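Local coordinates for ethanolamine utilization protein EutJ (Carboxydothermus hydrogenoformans Z-2901, PDB 3H1Q), which binds ATP and, as a probable member of the actin-like ATPase superfamily, takes part in the ethanolamine utilization system, at residues T172-V177 against T191-F196; S197-I202 against Y238-S243; P208-M213 against E244-F249. All coordinates share one frame; numbering follows the deposited sequence.

Interaction 1: residues T172-V177 against T191-F196; sequences THLSLV and TIKKDF. With ATP (adenosine-5'-triphosphate), chain C.
Lys193 stretches from its helix toward the flank of the helix carrying Leu174 and Ser175, and nearly all the touching between the two segments is done by its aliphatic chain. The close-packed part lies at the far half of that chain. CE of Lys193 sits 3.6 Å from CD1 of Leu174, the two side chains crossing at about a right angle, so a branched apolar group covers CE. Small Ser175 lies beside the lysine chain, near CD, with its hydroxyl hydrogen-bonded to Glu190 and to the carbonyl of Gly171. With CG anti to the backbone N (chi1 -178°) and the next two torsions also extended, Lys193 reaches across to the other helix before bending at chi4, which turns NZ to the ribose of ATP. There NZ donates a hydrogen bond of 2.7 Å to ATP O2'. These helices belong to one of the two lobes that close on the nucleotide in an actin-like ATPase fold, and helix 186-194 supplies part of the adenosine side of the pocket. Away from the lysine the contact between the segments thins out, and the second helix turns to the base instead. Lys194, only partly buried, lays its CG 3.6 Å from ATP C5, while its carbonyl O is 3.1 Å from ATP N6. Beyond the helix end Phe196, an exposed residue, brings CE2 to 3.3 Å from ATP N6, and its flat ring stacks with His199.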
loop_
_atom_site.group_PDB
_atom_site.type_symbol
_atom_site.label_atom_id
_atom_site.label_comp_id
_atom_site.label_asym_id
_atom_site.label_seq_id
_atom_site.Cartn_x
_atom_site.Cartn_y
_atom_site.Cartn_z
ATOM N N THR A 172 -10.378 6.981 3.044
ATOM C CA THR A 172 -11.741 6.798 3.488
ATOM C C THR A 172 -12.405 8.134 3.735
ATOM O O THR A 172 -13.545 8.338 3.366
ATOM C CB THR A 172 -11.811 5.899 4.725
ATOM O OG1 THR A 172 -10.729 4.957 4.685
ATOM C CG2 THR A 172 -13.141 5.153 4.755
ATOM N N HIS A 173 -11.661 9.045 4.345
ATOM C CA HIS A 173 -12.156 10.369 4.603
ATOM C C HIS A 173 -12.538 10.958 3.276
ATOM O O HIS A 173 -13.662 11.396 3.122
ATOM C CB HIS A 173 -11.088 11.190 5.298
ATOM C CG HIS A 173 -10.556 10.533 6.535
ATOM N ND1 HIS A 173 -9.295 9.972 6.600
ATOM C CD2 HIS A 173 -11.135 10.304 7.743
ATOM C CE1 HIS A 173 -9.113 9.448 7.804
ATOM N NE2 HIS A 173 -10.212 9.638 8.514
ATOM N N LEU A 174 -11.628 10.905 2.299
ATOM C CA LEU A 174 -11.981 11.249 0.928
ATOM C C LEU A 174 -13.339 10.669 0.540
ATOM O O LEU A 174 -14.254 11.418 0.178
ATOM C CB LEU A 174 -10.948 10.757 -0.090
ATOM C CG LEU A 174 -9.444 10.999 -0.041
ATOM C CD1 LEU A 174 -8.835 10.310 -1.226
ATOM C CD2 LEU A 174 -9.112 12.437 -0.104
ATOM N N SER A 175 -13.475 9.345 0.602
ATOM C CA SER A 175 -14.721 8.691 0.162
ATOM C C SER A 175 -15.909 9.158 0.997
ATOM O O SER A 175 -17.013 9.335 0.467
ATOM C CB SER A 175 -14.601 7.170 0.229
ATOM O OG SER A 175 -13.337 6.745 -0.261
ATOM N N LEU A 176 -15.653 9.346 2.294
ATOM C CA LEU A 176 -16.596 9.897 3.231
ATOM C C LEU A 176 -16.902 11.362 2.899
ATOM O O LEU A 176 -18.080 11.730 2.758
ATOM C CB LEU A 176 -16.055 9.778 4.668
ATOM C CG LEU A 176 -16.219 8.433 5.406
ATOM C CD1 LEU A 176 -15.440 8.362 6.723
ATOM C CD2 LEU A 176 -17.681 8.127 5.646
ATOM N N VAL A 177 -15.852 12.192 2.772
ATOM C CA VAL A 177 -16.002 13.606 2.421
ATOM C C VAL A 177 -16.793 13.709 1.122
ATOM O O VAL A 177 -17.578 14.624 0.937
ATOM C CB VAL A 177 -14.653 14.303 2.317
ATOM N N THR A 191 -17.573 3.058 -4.811
ATOM C CA THR A 191 -17.696 2.637 -6.199
ATOM C C THR A 191 -17.381 3.818 -7.131
ATOM O O THR A 191 -16.549 3.665 -8.015
ATOM C CB THR A 191 -19.064 2.046 -6.479
ATOM N N ILE A 192 -17.981 4.996 -6.904
ATOM C CA ILE A 192 -17.629 6.225 -7.667
ATOM C C ILE A 192 -16.144 6.569 -7.562
ATOM O O ILE A 192 -15.416 6.489 -8.544
ATOM C CB ILE A 192 -18.457 7.516 -7.269
ATOM C CG1 ILE A 192 -19.985 7.301 -7.288
ATOM C CG2 ILE A 192 -18.075 8.691 -8.156
ATOM C CD1 ILE A 192 -20.540 6.611 -8.533
ATOM N N LYS A 193 -15.687 6.954 -6.382
ATOM C CA LYS A 193 -14.297 7.320 -6.216
ATOM C C LYS A 193 -13.365 6.433 -7.019
ATOM O O LYS A 193 -12.347 6.890 -7.522
ATOM C CB LYS A 193 -13.913 7.242 -4.752
ATOM C CG LYS A 193 -12.495 7.641 -4.438
ATOM C CD LYS A 193 -12.297 7.593 -2.942
ATOM C CE LYS A 193 -10.841 7.639 -2.545
ATOM N NZ LYS A 193 -10.410 6.353 -1.919
ATOM N N LYS A 194 -13.703 5.161 -7.145
ATOM C CA LYS A 194 -12.740 4.222 -7.713
ATOM C C LYS A 194 -12.755 4.140 -9.242
ATOM O O LYS A 194 -11.694 3.970 -9.874
ATOM C CB LYS A 194 -12.830 2.840 -7.034
ATOM C CG LYS A 194 -11.902 2.726 -5.799
ATOM C CD LYS A 194 -11.775 1.322 -5.282
ATOM C CE LYS A 194 -13.125 0.722 -4.987
ATOM N NZ LYS A 194 -12.952 -0.706 -4.714
ATOM N N ASP A 195 -13.966 4.243 -9.808
ATOM C CA ASP A 195 -14.208 4.478 -11.241
ATOM C C ASP A 195 -13.305 5.620 -11.723
ATOM O O ASP A 195 -13.337 6.723 -11.161
ATOM C CB ASP A 195 -15.686 4.849 -11.444
ATOM C CG ASP A 195 -16.059 5.038 -12.906
ATOM O OD1 ASP A 195 -15.318 5.728 -13.637
ATOM O OD2 ASP A 195 -17.109 4.501 -13.329
ATOM N N PHE A 196 -12.497 5.360 -12.747
ATOM C CA PHE A 196 -11.596 6.385 -13.252
ATOM C C PHE A 196 -12.268 7.484 -14.068
ATOM O O PHE A 196 -11.769 8.605 -14.113
ATOM C CB PHE A 196 -10.483 5.762 -14.038
ATOM C CG PHE A 196 -9.338 5.325 -13.203
ATOM C CD1 PHE A 196 -8.318 6.211 -12.894
ATOM C CD2 PHE A 196 -9.260 4.019 -12.738
ATOM C CE1 PHE A 196 -7.235 5.803 -12.137
ATOM C CE2 PHE A 196 -8.173 3.597 -11.971
ATOM C CZ PHE A 196 -7.166 4.484 -11.669
HETATM P PG ATP C . -1.720 0.101 3.304
HETATM O O1G ATP C . -1.822 -0.777 2.065
HETATM O O2G ATP C . -1.401 1.541 3.004
HETATM O O3G ATP C . -0.750 -0.433 4.350
HETATM P PB ATP C . -4.494 -0.102 3.023
HETATM O O1B ATP C . -5.784 0.139 3.729
HETATM O O2B ATP C . -4.360 -1.433 2.335
HETATM O O3B ATP C . -3.206 0.195 3.933
HETATM P PA ATP C . -4.002 1.130 0.379
HETATM O O1A ATP C . -4.147 -0.234 -0.230
HETATM O O2A ATP C . -2.660 1.813 0.295
HETATM O O3A ATP C . -4.354 1.112 1.962
HETATM O "O5'" ATP C . -5.181 2.081 -0.147
HETATM C "C5'" ATP C . -6.567 1.826 -0.001
HETATM C "C4'" ATP C . -7.220 3.115 -0.453
HETATM O "O4'" ATP C . -6.827 3.390 -1.801
HETATM C "C3'" ATP C . -8.726 2.997 -0.472
HETATM O "O3'" ATP C . -9.334 4.144 0.133
HETATM C "C2'" ATP C . -9.101 3.030 -1.929
HETATM O "O2'" ATP C . -10.346 3.689 -2.131
HETATM C "C1'" ATP C . -7.951 3.768 -2.592
HETATM N N9 ATP C . -8.029 3.387 -4.044
HETATM C C8 ATP C . -7.868 2.167 -4.601
HETATM N N7 ATP C . -8.103 2.188 -5.943
HETATM C C5 ATP C . -8.443 3.444 -6.280
HETATM C C6 ATP C . -8.811 4.178 -7.523
HETATM N N6 ATP C . -8.865 3.561 -8.725
HETATM N N1 ATP C . -9.090 5.504 -7.422
HETATM C C2 ATP C . -9.050 6.173 -6.256
HETATM N N3 ATP C . -8.713 5.577 -5.093
HETATM C C4 ATP C . -8.405 4.234 -5.029
#

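Interaction 2: residues S197-I202 against Y238-S243; sequences SRHREI and YLTGFS. With ATP (adenosine-5'-triphosphate), chain C.
His199 turns its imidazole edge to the backbone of the loop at Tyr238-Thr240, and this ring carries the contact. Thr240 N donates a hydrogen bond of 2.9 Å to His199 ND1, nearly straight at 165° and lying in the ring plane, so ND1 serves as the acceptor. At the same edge, CE1 of His199 comes within 3.0 Å of Tyr238 O. Leu239 covers one face: its CD1 makes a CH-pi contact 3.6 Å from the centroid of the His199 ring. Histidine suits the place because one flat group can offer an acceptor at its edge and an apolar face to a leucine methyl. Were the imidazole cut back to an alanine, Thr240 N would probably lose its acceptor and the methyl of Leu239 the face it packs on. The ring also comes near the base, with His199 NE2 3.7 Å from ATP N1, and Tyr238 sets CD2 3.3 Å from ATP N7.

Further out, several features position this first shell. His199 has CG beside the backbone N (chi1 -63°), which sends the ring across to the loop. Tyr238 OH is hydrogen-bonded to His259, which probably steadies the ring. A type II turn from Leu239 to Phe242, with Gly241 taking the positive phi and the N-cap position, leads the loop into helix 242-250. Separately, Arg198 and Glu201 form a salt bridge within 197-202. The loop and the helix start contribute to the adenine end of the nucleotide pocket of an actin-like ATPase fold.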
loop_
_atom_site.group_PDB
_atom_site.type_symbol
_atom_site.label_atom_id
_atom_site.label_comp_id
_atom_site.label_asym_id
_atom_site.label_seq_id
_atom_site.Cartn_x
_atom_site.Cartn_y
_atom_site.Cartn_z
ATOM N N SER A 197 -13.395 7.158 -14.704
ATOM C CA SER A 197 -14.233 8.136 -15.420
ATOM C C SER A 197 -14.545 9.378 -14.567
ATOM O O SER A 197 -14.436 10.531 -15.033
ATOM C CB SER A 197 -15.542 7.470 -15.907
ATOM N N ARG A 198 -14.891 9.140 -13.303
ATOM C CA ARG A 198 -15.379 10.198 -12.445
ATOM C C ARG A 198 -14.310 11.059 -11.752
ATOM O O ARG A 198 -14.663 12.085 -11.192
ATOM C CB ARG A 198 -16.352 9.626 -11.414
ATOM C CG ARG A 198 -17.093 8.370 -11.859
ATOM C CD ARG A 198 -18.375 8.675 -12.653
ATOM N NE ARG A 198 -19.186 9.745 -12.048
ATOM C CZ ARG A 198 -20.337 9.577 -11.386
ATOM N NH1 ARG A 198 -20.867 8.368 -11.224
ATOM N NH2 ARG A 198 -20.965 10.635 -10.879
ATOM N N HIS A 199 -13.028 10.683 -11.768
ATOM C CA HIS A 199 -12.012 11.496 -11.048
ATOM C C HIS A 199 -12.087 12.955 -11.439
ATOM O O HIS A 199 -11.962 13.834 -10.598
ATOM C CB HIS A 199 -10.578 11.050 -11.313
ATOM C CG HIS A 199 -10.265 9.666 -10.857
ATOM N ND1 HIS A 199 -9.000 9.290 -10.467
ATOM C CD2 HIS A 199 -11.042 8.562 -10.746
ATOM C CE1 HIS A 199 -9.012 8.012 -10.133
ATOM N NE2 HIS A 199 -10.238 7.544 -10.300
ATOM N N ARG A 200 -12.273 13.206 -12.732
ATOM C CA ARG A 200 -12.380 14.561 -13.235
ATOM C C ARG A 200 -13.415 15.339 -12.428
ATOM O O ARG A 200 -13.108 16.393 -11.881
ATOM C CB ARG A 200 -12.703 14.558 -14.735
ATOM C CG ARG A 200 -11.478 14.225 -15.631
ATOM C CD ARG A 200 -11.808 14.105 -17.151
ATOM N NE ARG A 200 -11.030 13.015 -17.750
ATOM C CZ ARG A 200 -10.066 13.145 -18.667
ATOM N NH1 ARG A 200 -9.742 14.337 -19.172
ATOM N NH2 ARG A 200 -9.427 12.058 -19.104
ATOM N N GLU A 201 -14.616 14.773 -12.310
ATOM C CA GLU A 201 -15.735 15.433 -11.658
ATOM C C GLU A 201 -15.867 15.202 -10.154
ATOM O O GLU A 201 -16.656 15.888 -9.513
ATOM C CB GLU A 201 -17.040 15.078 -12.365
ATOM C CG GLU A 201 -17.465 13.637 -12.252
ATOM C CD GLU A 201 -18.808 13.481 -11.562
ATOM O OE1 GLU A 201 -18.895 13.715 -10.337
ATOM O OE2 GLU A 201 -19.786 13.113 -12.253
ATOM N N ILE A 202 -15.125 14.243 -9.592
ATOM C CA ILE A 202 -15.158 13.965 -8.147
ATOM C C ILE A 202 -14.069 14.794 -7.476
ATOM O O ILE A 202 -13.946 14.820 -6.260
ATOM C CB ILE A 202 -14.951 12.462 -7.880
ATOM N N TYR A 238 -4.246 6.976 -6.223
ATOM C CA TYR A 238 -4.773 6.495 -7.493
ATOM C C TYR A 238 -5.676 7.545 -8.134
ATOM O O TYR A 238 -6.287 7.315 -9.175
ATOM C CB TYR A 238 -5.604 5.233 -7.258
ATOM C CG TYR A 238 -4.995 3.935 -7.738
ATOM C CD1 TYR A 238 -4.415 3.832 -9.005
ATOM C CD2 TYR A 238 -5.042 2.793 -6.939
ATOM C CE1 TYR A 238 -3.870 2.620 -9.449
ATOM C CE2 TYR A 238 -4.496 1.580 -7.369
ATOM C CZ TYR A 238 -3.923 1.498 -8.622
ATOM O OH TYR A 238 -3.398 0.300 -9.040
ATOM N N LEU A 239 -5.807 8.694 -7.486
ATOM C CA LEU A 239 -6.653 9.751 -8.025
ATOM C C LEU A 239 -5.833 10.464 -9.089
ATOM O O LEU A 239 -4.731 10.941 -8.808
ATOM C CB LEU A 239 -7.102 10.706 -6.911
ATOM C CG LEU A 239 -8.525 11.242 -7.096
ATOM C CD1 LEU A 239 -9.535 10.104 -7.270
ATOM C CD2 LEU A 239 -8.936 12.115 -5.941
ATOM N N THR A 240 -6.321 10.483 -10.322
ATOM C CA THR A 240 -5.562 11.182 -11.359
ATOM C C THR A 240 -5.462 12.662 -11.003
ATOM O O THR A 240 -6.450 13.303 -10.580
ATOM C CB THR A 240 -6.080 10.967 -12.798
ATOM O OG1 THR A 240 -7.485 10.716 -12.770
ATOM C CG2 THR A 240 -5.394 9.773 -13.410
ATOM N N GLY A 241 -4.238 13.169 -11.124
ATOM C CA GLY A 241 -3.948 14.540 -10.782
ATOM C C GLY A 241 -3.701 14.710 -9.307
ATOM O O GLY A 241 -3.227 15.772 -8.882
ATOM N N PHE A 242 -4.018 13.678 -8.521
ATOM C CA PHE A 242 -3.640 13.672 -7.112
ATOM C C PHE A 242 -2.211 14.166 -6.992
ATOM O O PHE A 242 -1.925 15.025 -6.165
ATOM C CB PHE A 242 -3.732 12.276 -6.486
ATOM C CG PHE A 242 -3.399 12.244 -5.006
ATOM C CD1 PHE A 242 -4.406 12.150 -4.062
ATOM C CD2 PHE A 242 -2.076 12.294 -4.564
ATOM C CE1 PHE A 242 -4.105 12.116 -2.697
ATOM C CE2 PHE A 242 -1.769 12.261 -3.203
ATOM C CZ PHE A 242 -2.780 12.179 -2.271
ATOM N N SER A 243 -1.319 13.632 -7.819
ATOM C CA SER A 243 0.065 14.093 -7.835
ATOM C C SER A 243 0.163 15.616 -7.918
ATOM O O SER A 243 0.907 16.236 -7.154
ATOM C CB SER A 243 0.822 13.492 -9.011
ATOM O OG SER A 243 2.184 13.854 -8.917
HETATM P PG ATP C . -1.720 0.101 3.304
HETATM O O1G ATP C . -1.822 -0.777 2.065
HETATM O O2G ATP C . -1.401 1.541 3.004
HETATM O O3G ATP C . -0.750 -0.433 4.350
HETATM P PB ATP C . -4.494 -0.102 3.023
HETATM O O1B ATP C . -5.784 0.139 3.729
HETATM O O2B ATP C . -4.360 -1.433 2.335
HETATM O O3B ATP C . -3.206 0.195 3.933
HETATM P PA ATP C . -4.002 1.130 0.379
HETATM O O1A ATP C . -4.147 -0.234 -0.230
HETATM O O2A ATP C . -2.660 1.813 0.295
HETATM O O3A ATP C . -4.354 1.112 1.962
HETATM O "O5'" ATP C . -5.181 2.081 -0.147
HETATM C "C5'" ATP C . -6.567 1.826 -0.001
HETATM C "C4'" ATP C . -7.220 3.115 -0.453
HETATM O "O4'" ATP C . -6.827 3.390 -1.801
HETATM C "C3'" ATP C . -8.726 2.997 -0.472
HETATM O "O3'" ATP C . -9.334 4.144 0.133
HETATM C "C2'" ATP C . -9.101 3.030 -1.929
HETATM O "O2'" ATP C . -10.346 3.689 -2.131
HETATM C "C1'" ATP C . -7.951 3.768 -2.592
HETATM N N9 ATP C . -8.029 3.387 -4.044
HETATM C C8 ATP C . -7.868 2.167 -4.601
HETATM N N7 ATP C . -8.103 2.188 -5.943
HETATM C C5 ATP C . -8.443 3.444 -6.280
HETATM C C6 ATP C . -8.811 4.178 -7.523
HETATM N N6 ATP C . -8.865 3.561 -8.725
HETATM N N1 ATP C . -9.090 5.504 -7.422
HETATM C C2 ATP C . -9.050 6.173 -6.256
HETATM N N3 ATP C . -8.713 5.577 -5.093
HETATM C C4 ATP C . -8.405 4.234 -5.029
#

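Interaction 3: residues P208-M213 against E244-F249; sequences PVIEKM and EEFSRF
Apolar packing joins Ile210 and Met213 to Phe246, all three of them buried. Ile210 CG2 approaches the edge of the phenyl ring, 3.8 Å from Phe246 CD1, and CB of Met213, a selenomethionine in this crystal, meets the same ring near its plane at 4.1 Å from Phe246 CE1. A first torsion of -164° carries the phenyl group of Phe246 across to the other helix, where Ile210 offers a branch methyl and Met213 its CB, while the rest of the selenomethionine runs on toward Leu174. The ring also meets that of Phe242.

The two helices, 199-220 and 242-250, both belong to the FtsA-related part of the sequence, consistent with an actin-like ATPase fold. Their axes run 8.8 Å apart at closest approach over these segments and cross at -44°.

A CH-pi contact forms the second kind of interaction, at the partly exposed margin. Glu211 CG lies over one face of Phe249, 3.6 Å from the ring centroid and offset toward the rim. Glutamate fits this margin because its methylenes can cover an aromatic face while the carboxylate runs on past the CE1-CZ rim, its plane only 6° from that of the ring.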
loop_
_atom_site.group_PDB
_atom_site.type_symbol
_atom_site.label_atom_id
_atom_site.label_comp_id
_atom_site.label_asym_id
_atom_site.label_seq_id
_atom_site.Cartn_x
_atom_site.Cartn_y
_atom_site.Cartn_z
ATOM N N PRO A 208 -10.357 19.408 -0.637
ATOM C CA PRO A 208 -10.151 19.882 0.736
ATOM C C PRO A 208 -9.361 18.917 1.626
ATOM O O PRO A 208 -8.441 19.342 2.339
ATOM C CB PRO A 208 -11.581 20.046 1.273
ATOM C CG PRO A 208 -12.506 19.593 0.184
ATOM C CD PRO A 208 -11.741 19.666 -1.076
ATOM N N VAL A 209 -9.712 17.629 1.561
ATOM C CA VAL A 209 -9.005 16.575 2.299
ATOM C C VAL A 209 -7.515 16.510 1.914
ATOM O O VAL A 209 -6.648 16.393 2.808
ATOM C CB VAL A 209 -9.670 15.188 2.096
ATOM C CG1 VAL A 209 -9.401 14.282 3.283
ATOM C CG2 VAL A 209 -11.173 15.331 1.845
ATOM N N ILE A 210 -7.237 16.599 0.600
ATOM C CA ILE A 210 -5.863 16.598 0.060
ATOM C C ILE A 210 -5.051 17.792 0.575
ATOM O O ILE A 210 -3.869 17.641 0.924
ATOM C CB ILE A 210 -5.819 16.620 -1.500
ATOM C CG1 ILE A 210 -6.977 15.819 -2.115
ATOM C CG2 ILE A 210 -4.408 16.217 -2.040
ATOM C CD1 ILE A 210 -6.592 14.518 -2.743
ATOM N N GLU A 211 -5.683 18.967 0.621
ATOM C CA GLU A 211 -5.040 20.163 1.169
ATOM C C GLU A 211 -4.519 19.823 2.559
ATOM O O GLU A 211 -3.304 19.893 2.820
ATOM C CB GLU A 211 -6.021 21.351 1.264
ATOM C CG GLU A 211 -6.851 21.671 -0.013
ATOM C CD GLU A 211 -7.671 22.984 0.059
ATOM O OE1 GLU A 211 -7.353 23.869 0.887
ATOM O OE2 GLU A 211 -8.638 23.124 -0.730
ATOM N N LYS A 212 -5.465 19.425 3.420
ATOM C CA LYS A 212 -5.226 18.981 4.795
ATOM C C LYS A 212 -4.072 17.993 4.882
ATOM O O LYS A 212 -3.108 18.192 5.642
ATOM C CB LYS A 212 -6.502 18.334 5.351
ATOM C CG LYS A 212 -6.337 17.699 6.731
ATOM C CD LYS A 212 -7.542 16.829 7.124
ATOM C CE LYS A 212 -7.379 16.320 8.557
ATOM N NZ LYS A 212 -8.572 16.599 9.440
HETATM N N MSE A 213 -4.194 16.930 4.093
HETATM C CA MSE A 213 -3.181 15.896 4.020
HETATM C C MSE A 213 -1.784 16.481 3.838
HETATM O O MSE A 213 -0.899 16.291 4.692
HETATM C CB MSE A 213 -3.525 14.930 2.896
HETATM C CG MSE A 213 -4.764 14.103 3.218
HETATM SE SE MSE A 213 -5.109 12.607 1.989
HETATM C CE MSE A 213 -6.738 11.923 2.802
ATOM N N GLU A 244 -0.586 16.209 -8.851
ATOM C CA GLU A 244 -0.545 17.649 -9.074
ATOM C C GLU A 244 -1.142 18.366 -7.867
ATOM O O GLU A 244 -0.426 19.089 -7.159
ATOM C CB GLU A 244 -1.270 18.017 -10.360
ATOM N N GLU A 245 -2.431 18.129 -7.613
ATOM C CA GLU A 245 -3.135 18.760 -6.489
ATOM C C GLU A 245 -2.292 18.723 -5.186
ATOM O O GLU A 245 -2.037 19.749 -4.555
ATOM C CB GLU A 245 -4.509 18.132 -6.305
ATOM N N PHE A 246 -1.809 17.546 -4.820
ATOM C CA PHE A 246 -0.910 17.399 -3.683
ATOM C C PHE A 246 0.427 18.129 -3.909
ATOM O O PHE A 246 0.897 18.845 -3.027
ATOM C CB PHE A 246 -0.688 15.913 -3.404
ATOM C CG PHE A 246 -0.104 15.611 -2.058
ATOM C CD1 PHE A 246 -0.923 15.209 -1.008
ATOM C CD2 PHE A 246 1.266 15.668 -1.845
ATOM C CE1 PHE A 246 -0.379 14.880 0.260
ATOM C CE2 PHE A 246 1.816 15.343 -0.593
ATOM C CZ PHE A 246 0.993 14.949 0.462
ATOM N N SER A 247 1.041 17.968 -5.077
ATOM C CA SER A 247 2.339 18.600 -5.293
ATOM C C SER A 247 2.268 20.112 -5.001
ATOM O O SER A 247 3.262 20.696 -4.560
ATOM C CB SER A 247 2.861 18.319 -6.675
ATOM N N ARG A 248 1.093 20.726 -5.203
ATOM C CA ARG A 248 0.888 22.149 -4.879
ATOM C C ARG A 248 0.891 22.385 -3.376
ATOM O O ARG A 248 1.883 22.892 -2.837
ATOM C CB ARG A 248 -0.399 22.707 -5.506
ATOM N N PHE A 249 -0.196 21.984 -2.704
ATOM C CA PHE A 249 -0.429 22.335 -1.296
ATOM C C PHE A 249 0.742 22.041 -0.395
ATOM O O PHE A 249 0.918 22.693 0.627
ATOM C CB PHE A 249 -1.663 21.644 -0.747
ATOM C CG PHE A 249 -2.897 21.949 -1.508
ATOM C CD1 PHE A 249 -3.525 23.178 -1.378
ATOM C CD2 PHE A 249 -3.447 21.003 -2.362
ATOM C CE1 PHE A 249 -4.696 23.473 -2.097
ATOM C CE2 PHE A 249 -4.622 21.278 -3.092
ATOM C CZ PHE A 249 -5.245 22.518 -2.960
#

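In the fold
Interactions 1 and 2 both touch ATP, the first at the ribose and base and the second at the base alone, whereas interaction 3 lies farther off, the nearest atoms of the Met213 side chain and ATP about 9 Å apart. Interactions 2 and 3 use the same two helices, 199-220 and 242-250, near their beginnings and farther along; Phe242 meets Ile210 between them. Interaction 1 joins helix 171-182 to helix 186-194, and Leu174 there packs on Val209 and Met213 of interaction 3. Interactions 1 and 3 are buried, interaction 2 partly so. Chemistry follows place: a lysine contact serving the ligand, a histidine-to-backbone hydrogen bond, and a largely apolar helix pair with a charged residue at its margin.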